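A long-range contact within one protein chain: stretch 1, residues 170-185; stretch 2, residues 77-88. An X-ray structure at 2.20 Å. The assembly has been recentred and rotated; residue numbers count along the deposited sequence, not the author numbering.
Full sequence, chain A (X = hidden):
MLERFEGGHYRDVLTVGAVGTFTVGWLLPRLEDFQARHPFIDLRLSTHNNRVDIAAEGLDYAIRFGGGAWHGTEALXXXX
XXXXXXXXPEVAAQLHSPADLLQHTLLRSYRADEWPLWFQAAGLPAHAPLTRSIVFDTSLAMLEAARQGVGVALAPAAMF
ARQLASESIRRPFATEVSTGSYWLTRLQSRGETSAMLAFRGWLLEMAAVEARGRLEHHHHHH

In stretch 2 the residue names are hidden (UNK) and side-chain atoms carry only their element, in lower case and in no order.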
# COMPACT_ATOMS: atom_id res chain seq x y z
N ARG A 170 8.24 7.78 -14.58
CA ARG A 170 8.87 9.00 -15.07
C ARG A 170 8.43 10.20 -14.25
O ARG A 170 7.33 10.24 -13.71
CB ARG A 170 8.55 9.23 -16.56
CG ARG A 170 9.10 8.13 -17.47
CD ARG A 170 9.52 8.62 -18.86
NE ARG A 170 10.77 9.38 -18.83
CZ ARG A 170 10.85 10.70 -18.93
NH1 ARG A 170 9.75 11.44 -19.08
NH2 ARG A 170 12.04 11.30 -18.87
N ARG A 171 9.33 11.17 -14.17
CA ARG A 171 9.07 12.48 -13.60
C ARG A 171 8.97 13.49 -14.73
O ARG A 171 10.00 13.89 -15.29
CB ARG A 171 10.18 12.87 -12.63
CG ARG A 171 9.96 14.21 -11.95
CD ARG A 171 11.06 14.48 -10.94
NE ARG A 171 10.88 15.77 -10.30
CZ ARG A 171 11.42 16.09 -9.13
NH1 ARG A 171 12.17 15.20 -8.49
NH2 ARG A 171 11.19 17.28 -8.61
N PRO A 172 7.76 13.92 -15.12
CA PRO A 172 7.65 14.81 -16.29
C PRO A 172 7.99 16.27 -16.05
O PRO A 172 8.34 16.95 -17.02
CB PRO A 172 6.17 14.67 -16.70
CG PRO A 172 5.48 14.14 -15.48
CD PRO A 172 6.48 13.28 -14.79
N PHE A 173 7.89 16.78 -14.82
CA PHE A 173 8.17 18.19 -14.54
C PHE A 173 9.15 18.34 -13.39
O PHE A 173 9.31 17.44 -12.55
CB PHE A 173 6.89 18.97 -14.21
CG PHE A 173 5.76 18.72 -15.17
CD1 PHE A 173 5.81 19.21 -16.47
CD2 PHE A 173 4.65 17.99 -14.77
CE1 PHE A 173 4.77 18.98 -17.35
CE2 PHE A 173 3.60 17.76 -15.65
CZ PHE A 173 3.66 18.25 -16.94
N ALA A 174 9.78 19.51 -13.34
CA ALA A 174 10.73 19.83 -12.28
C ALA A 174 10.07 20.33 -11.00
O ALA A 174 10.64 20.18 -9.91
CB ALA A 174 11.74 20.88 -12.78
N THR A 175 8.88 20.92 -11.11
CA THR A 175 8.25 21.55 -9.96
C THR A 175 8.03 20.56 -8.81
O THR A 175 7.52 19.45 -9.02
CB THR A 175 6.91 22.17 -10.39
OG1 THR A 175 7.14 23.17 -11.39
CG2 THR A 175 6.22 22.83 -9.21
N GLU A 176 8.45 20.96 -7.61
CA GLU A 176 8.14 20.28 -6.35
C GLU A 176 7.31 21.19 -5.47
O GLU A 176 7.23 22.40 -5.69
CB GLU A 176 9.40 19.90 -5.55
CG GLU A 176 10.42 19.05 -6.24
CD GLU A 176 11.60 18.79 -5.35
OE1 GLU A 176 11.78 19.56 -4.38
OE2 GLU A 176 12.35 17.83 -5.61
N VAL A 177 6.73 20.60 -4.43
CA VAL A 177 6.12 21.35 -3.34
C VAL A 177 6.38 20.60 -2.04
O VAL A 177 6.25 19.37 -1.99
CB VAL A 177 4.62 21.58 -3.57
CG1 VAL A 177 3.87 20.23 -3.76
CG2 VAL A 177 4.03 22.38 -2.43
N SER A 178 6.73 21.34 -1.00
CA SER A 178 7.09 20.80 0.30
C SER A 178 5.87 20.86 1.20
O SER A 178 5.49 21.94 1.65
CB SER A 178 8.25 21.59 0.92
OG SER A 178 9.51 21.21 0.40
N THR A 179 5.26 19.72 1.47
CA THR A 179 4.09 19.71 2.34
C THR A 179 4.32 18.99 3.66
O THR A 179 3.54 19.18 4.59
CB THR A 179 2.90 19.06 1.64
OG1 THR A 179 3.18 17.68 1.40
CG2 THR A 179 2.64 19.74 0.31
N GLY A 180 5.37 18.17 3.77
CA GLY A 180 5.59 17.41 4.98
C GLY A 180 6.94 16.74 4.98
O GLY A 180 7.70 16.80 4.02
N SER A 181 7.22 16.08 6.11
CA SER A 181 8.47 15.38 6.35
C SER A 181 8.13 14.01 6.92
O SER A 181 6.99 13.75 7.30
CB SER A 181 9.36 16.14 7.35
OG SER A 181 9.62 17.45 6.89
N TYR A 182 9.13 13.14 6.96
CA TYR A 182 9.07 11.91 7.74
C TYR A 182 9.61 12.19 9.13
O TYR A 182 10.61 12.90 9.29
CB TYR A 182 9.85 10.79 7.05
CG TYR A 182 9.12 10.31 5.81
CD1 TYR A 182 7.95 9.56 5.93
CD2 TYR A 182 9.55 10.66 4.54
CE1 TYR A 182 7.26 9.13 4.81
CE2 TYR A 182 8.87 10.23 3.40
CZ TYR A 182 7.71 9.47 3.56
OH TYR A 182 7.00 9.05 2.47
N TRP A 183 8.96 11.62 10.14
CA TRP A 183 9.23 11.86 11.55
C TRP A 183 9.39 10.54 12.28
O TRP A 183 8.64 9.59 12.03
CB TRP A 183 8.10 12.65 12.21
CG TRP A 183 7.84 13.99 11.58
CD1 TRP A 183 7.14 14.24 10.43
CD2 TRP A 183 8.28 15.26 12.06
NE1 TRP A 183 7.12 15.59 10.16
CE2 TRP A 183 7.82 16.24 11.15
CE3 TRP A 183 9.03 15.67 13.17
CZ2 TRP A 183 8.08 17.61 11.32
CZ3 TRP A 183 9.28 17.02 13.34
CH2 TRP A 183 8.81 17.97 12.41
N LEU A 184 10.33 10.48 13.22
CA LEU A 184 10.35 9.39 14.19
C LEU A 184 9.56 9.84 15.42
O LEU A 184 9.97 10.78 16.11
CB LEU A 184 11.78 9.01 14.55
CG LEU A 184 11.90 7.95 15.63
CD1 LEU A 184 11.48 6.56 15.10
CD2 LEU A 184 13.32 7.92 16.13
N THR A 185 8.43 9.19 15.69
CA THR A 185 7.54 9.60 16.77
C THR A 185 7.49 8.53 17.85
O THR A 185 7.80 7.36 17.62
CB THR A 185 6.12 9.90 16.25
OG1 THR A 185 5.36 8.69 16.16
CG2 THR A 185 6.17 10.57 14.90
N UNK A 77 12.31 15.07 13.62
CA UNK A 77 12.33 15.15 12.17
C UNK A 77 13.44 14.27 11.59
O UNK A 77 14.55 14.21 12.13
c UNK A 77 12.53 16.58 11.72
N UNK A 78 13.13 13.59 10.49
CA UNK A 78 14.14 12.85 9.73
C UNK A 78 14.59 13.62 8.50
O UNK A 78 15.76 14.03 8.43
c UNK A 78 13.61 11.45 9.36
c UNK A 78 14.38 10.25 11.42
c UNK A 78 12.32 9.40 10.24
c UNK A 78 13.16 10.64 10.59
N UNK A 79 13.69 13.87 7.54
CA UNK A 79 13.99 14.62 6.33
C UNK A 79 12.69 14.96 5.62
O UNK A 79 11.67 14.27 5.79
c UNK A 79 13.29 10.81 3.73
c UNK A 79 13.81 9.74 4.45
c UNK A 79 15.06 11.33 5.78
c UNK A 79 14.96 13.85 5.40
c UNK A 79 14.53 12.40 5.08
c UNK A 79 14.70 10.01 5.48
c UNK A 79 13.67 12.13 4.04
N UNK A 80 12.72 16.04 4.83
CA UNK A 80 11.61 16.46 3.98
C UNK A 80 11.33 15.43 2.88
O UNK A 80 12.23 14.76 2.38
o UNK A 80 13.41 20.85 3.54
o UNK A 80 11.50 20.74 2.45
c UNK A 80 11.91 17.80 3.28
c UNK A 80 12.29 20.30 3.32
c UNK A 80 11.88 19.05 4.12
N UNK A 81 10.07 15.36 2.47
CA UNK A 81 9.69 14.55 1.31
C UNK A 81 8.84 15.42 0.40
O UNK A 81 7.61 15.37 0.44
c UNK A 81 8.95 13.27 1.72
N UNK A 82 9.48 16.24 -0.44
CA UNK A 82 8.71 17.07 -1.36
C UNK A 82 7.96 16.20 -2.36
O UNK A 82 8.42 15.13 -2.74
c UNK A 82 11.02 17.72 -1.29
c UNK A 82 10.92 16.37 -0.68
c UNK A 82 9.77 17.92 -2.07
N UNK A 83 6.81 16.70 -2.77
CA UNK A 83 5.92 15.98 -3.67
C UNK A 83 6.13 16.45 -5.11
O UNK A 83 6.29 17.65 -5.37
c UNK A 83 2.53 15.91 -1.71
c UNK A 83 4.46 16.22 -3.27
c UNK A 83 4.43 14.28 -1.71
c UNK A 83 4.03 15.74 -1.89
N UNK A 84 6.13 15.50 -6.04
CA UNK A 84 6.21 15.83 -7.46
C UNK A 84 5.26 14.94 -8.25
O UNK A 84 4.77 13.92 -7.76
c UNK A 84 7.65 15.68 -7.98
c UNK A 84 7.97 14.22 -8.35
o UNK A 84 7.82 16.52 -9.12
N UNK A 85 5.01 15.34 -9.50
CA UNK A 85 4.17 14.57 -10.41
C UNK A 85 4.94 13.36 -10.92
O UNK A 85 6.08 13.49 -11.40
c UNK A 85 3.19 14.60 -12.70
c UNK A 85 3.71 15.46 -11.58
c UNK A 85 2.64 16.44 -11.11
N UNK A 86 4.33 12.17 -10.82
CA UNK A 86 4.92 10.93 -11.29
C UNK A 86 3.89 10.18 -12.12
O UNK A 86 2.71 10.14 -11.76
c UNK A 86 5.40 10.06 -10.11
c UNK A 86 7.81 10.73 -10.04
c UNK A 86 6.71 9.88 -7.99
c UNK A 86 6.51 10.68 -9.26
N UNK A 87 4.33 9.58 -13.23
CA UNK A 87 3.40 8.91 -14.14
C UNK A 87 4.15 7.90 -14.99
O UNK A 87 5.39 7.83 -14.96
s UNK A 87 3.76 10.93 -16.05
c UNK A 87 2.67 9.92 -15.02
N UNK A 88 3.39 7.11 -15.74
CA UNK A 88 4.01 6.15 -16.66
C UNK A 88 4.52 6.86 -17.91
O UNK A 88 4.08 7.97 -18.24
s UNK A 88 1.60 5.59 -18.00
c UNK A 88 3.02 5.05 -17.03
O HOH W 1 5.90 16.97 1.13
O HOH W 2 7.05 15.75 -12.26

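Position 77 carries a single side-chain carbon, CB, lying over one face of the W183 six-membered ring, 3.7 Å from W183 CZ3. One carbon makes it alanine, A77, a methyl that sits over the face of the indole's six-membered ring, its CB 4.0 Å from the ring centroid, in a CH-pi contact.

Position 78 has four carbons, forked at the second; one end carbon lies 3.7 Å from L184 N. This is leucine. L78 points toward stretch 1, and its fork suits a buried site, with CD1 4.3 Å from Y182 CB and CD2 4.3 Å from L184 CB; its backbone N donates to Y182 O (2.9 Å).

At position 79 one carbon leads to a six-carbon ring with no oxygen, touching the Y182 ring: phenylalanine. F79 suits this buried place as a wholly apolar ring, its CE1 3.8 Å from Y182 CD2 and the planes oblique at 61°, while Y182 N donates to F79 O (3.0 Å).

Position 80 shows three carbons, the third bearing two oxygens, one near the S178 hydroxyl. This is glutamate, and E80 OE1 accepts a hydrogen bond from S178 OG at 2.9 Å, a charged end suited to an exposed site.

Position 81 again has one carbon, against the Y182 ring, so alanine. A81 offers only a methyl where Y182 CE2 comes to 3.5 Å from its CB, and A81 N donates to G180 O (3.2 Å).

At position 82 three carbons close a ring onto the backbone N, beside E176 and S178: proline. P82 has no amide hydrogen to offer, but its CA lies 3.4 Å from V177 O.

Position 83, four carbons forked at the second, meets V177 and T179: leucine. Buried L83 suits apolar packing, CB 4.1 Å from V177 CG1; its backbone pairs with V177 in both directions, L83 N to V177 O (2.8 Å) and V177 N to L83 O (3.1 Å).

Position 84 bears one carbon carrying an oxygen and a carbon, near T175 and R171: threonine. T84 OG1 donates to T175 O (2.9 Å), and CG2 lies over one face of the R171 guanidinium.

Position 85, one carbon carrying two more, meets P172 and F173: valine. Compact, branched V85 is buried with CG1 3.6 Å from P172 CG.

Position 86, four carbons forked at the second, touches R171: leucine. L86 is long enough for CD2 to reach R171 CB at 4.1 Å.

Position 87 has a carbon then sulfur, against P172: cysteine. Small, buried C87 packs SG 3.7 Å from P172 CG, and its backbone bonds R170 reciprocally, through C87 N to R170 O (3.1 Å) and R170 N to C87 O (2.9 Å).

Position 88, also carbon then sulfur, touches nothing on stretch 1: cysteine. C88 points away and caps a helix just beyond.

The contact is antiparallel but interrupted: the pairing shifts by one residue between V177 and S181. Near that break, water 1 accepts from T179 N (2.8 Å) and donates to A81 O (2.4 Å); farther along, water 2 joins F173 N (2.9 Å) to V85 O (2.6 Å). Backbone bonds align the chains, and apolar packing fills in around them.

Stretch 2 (77-88) ALFEAPLTVLCC
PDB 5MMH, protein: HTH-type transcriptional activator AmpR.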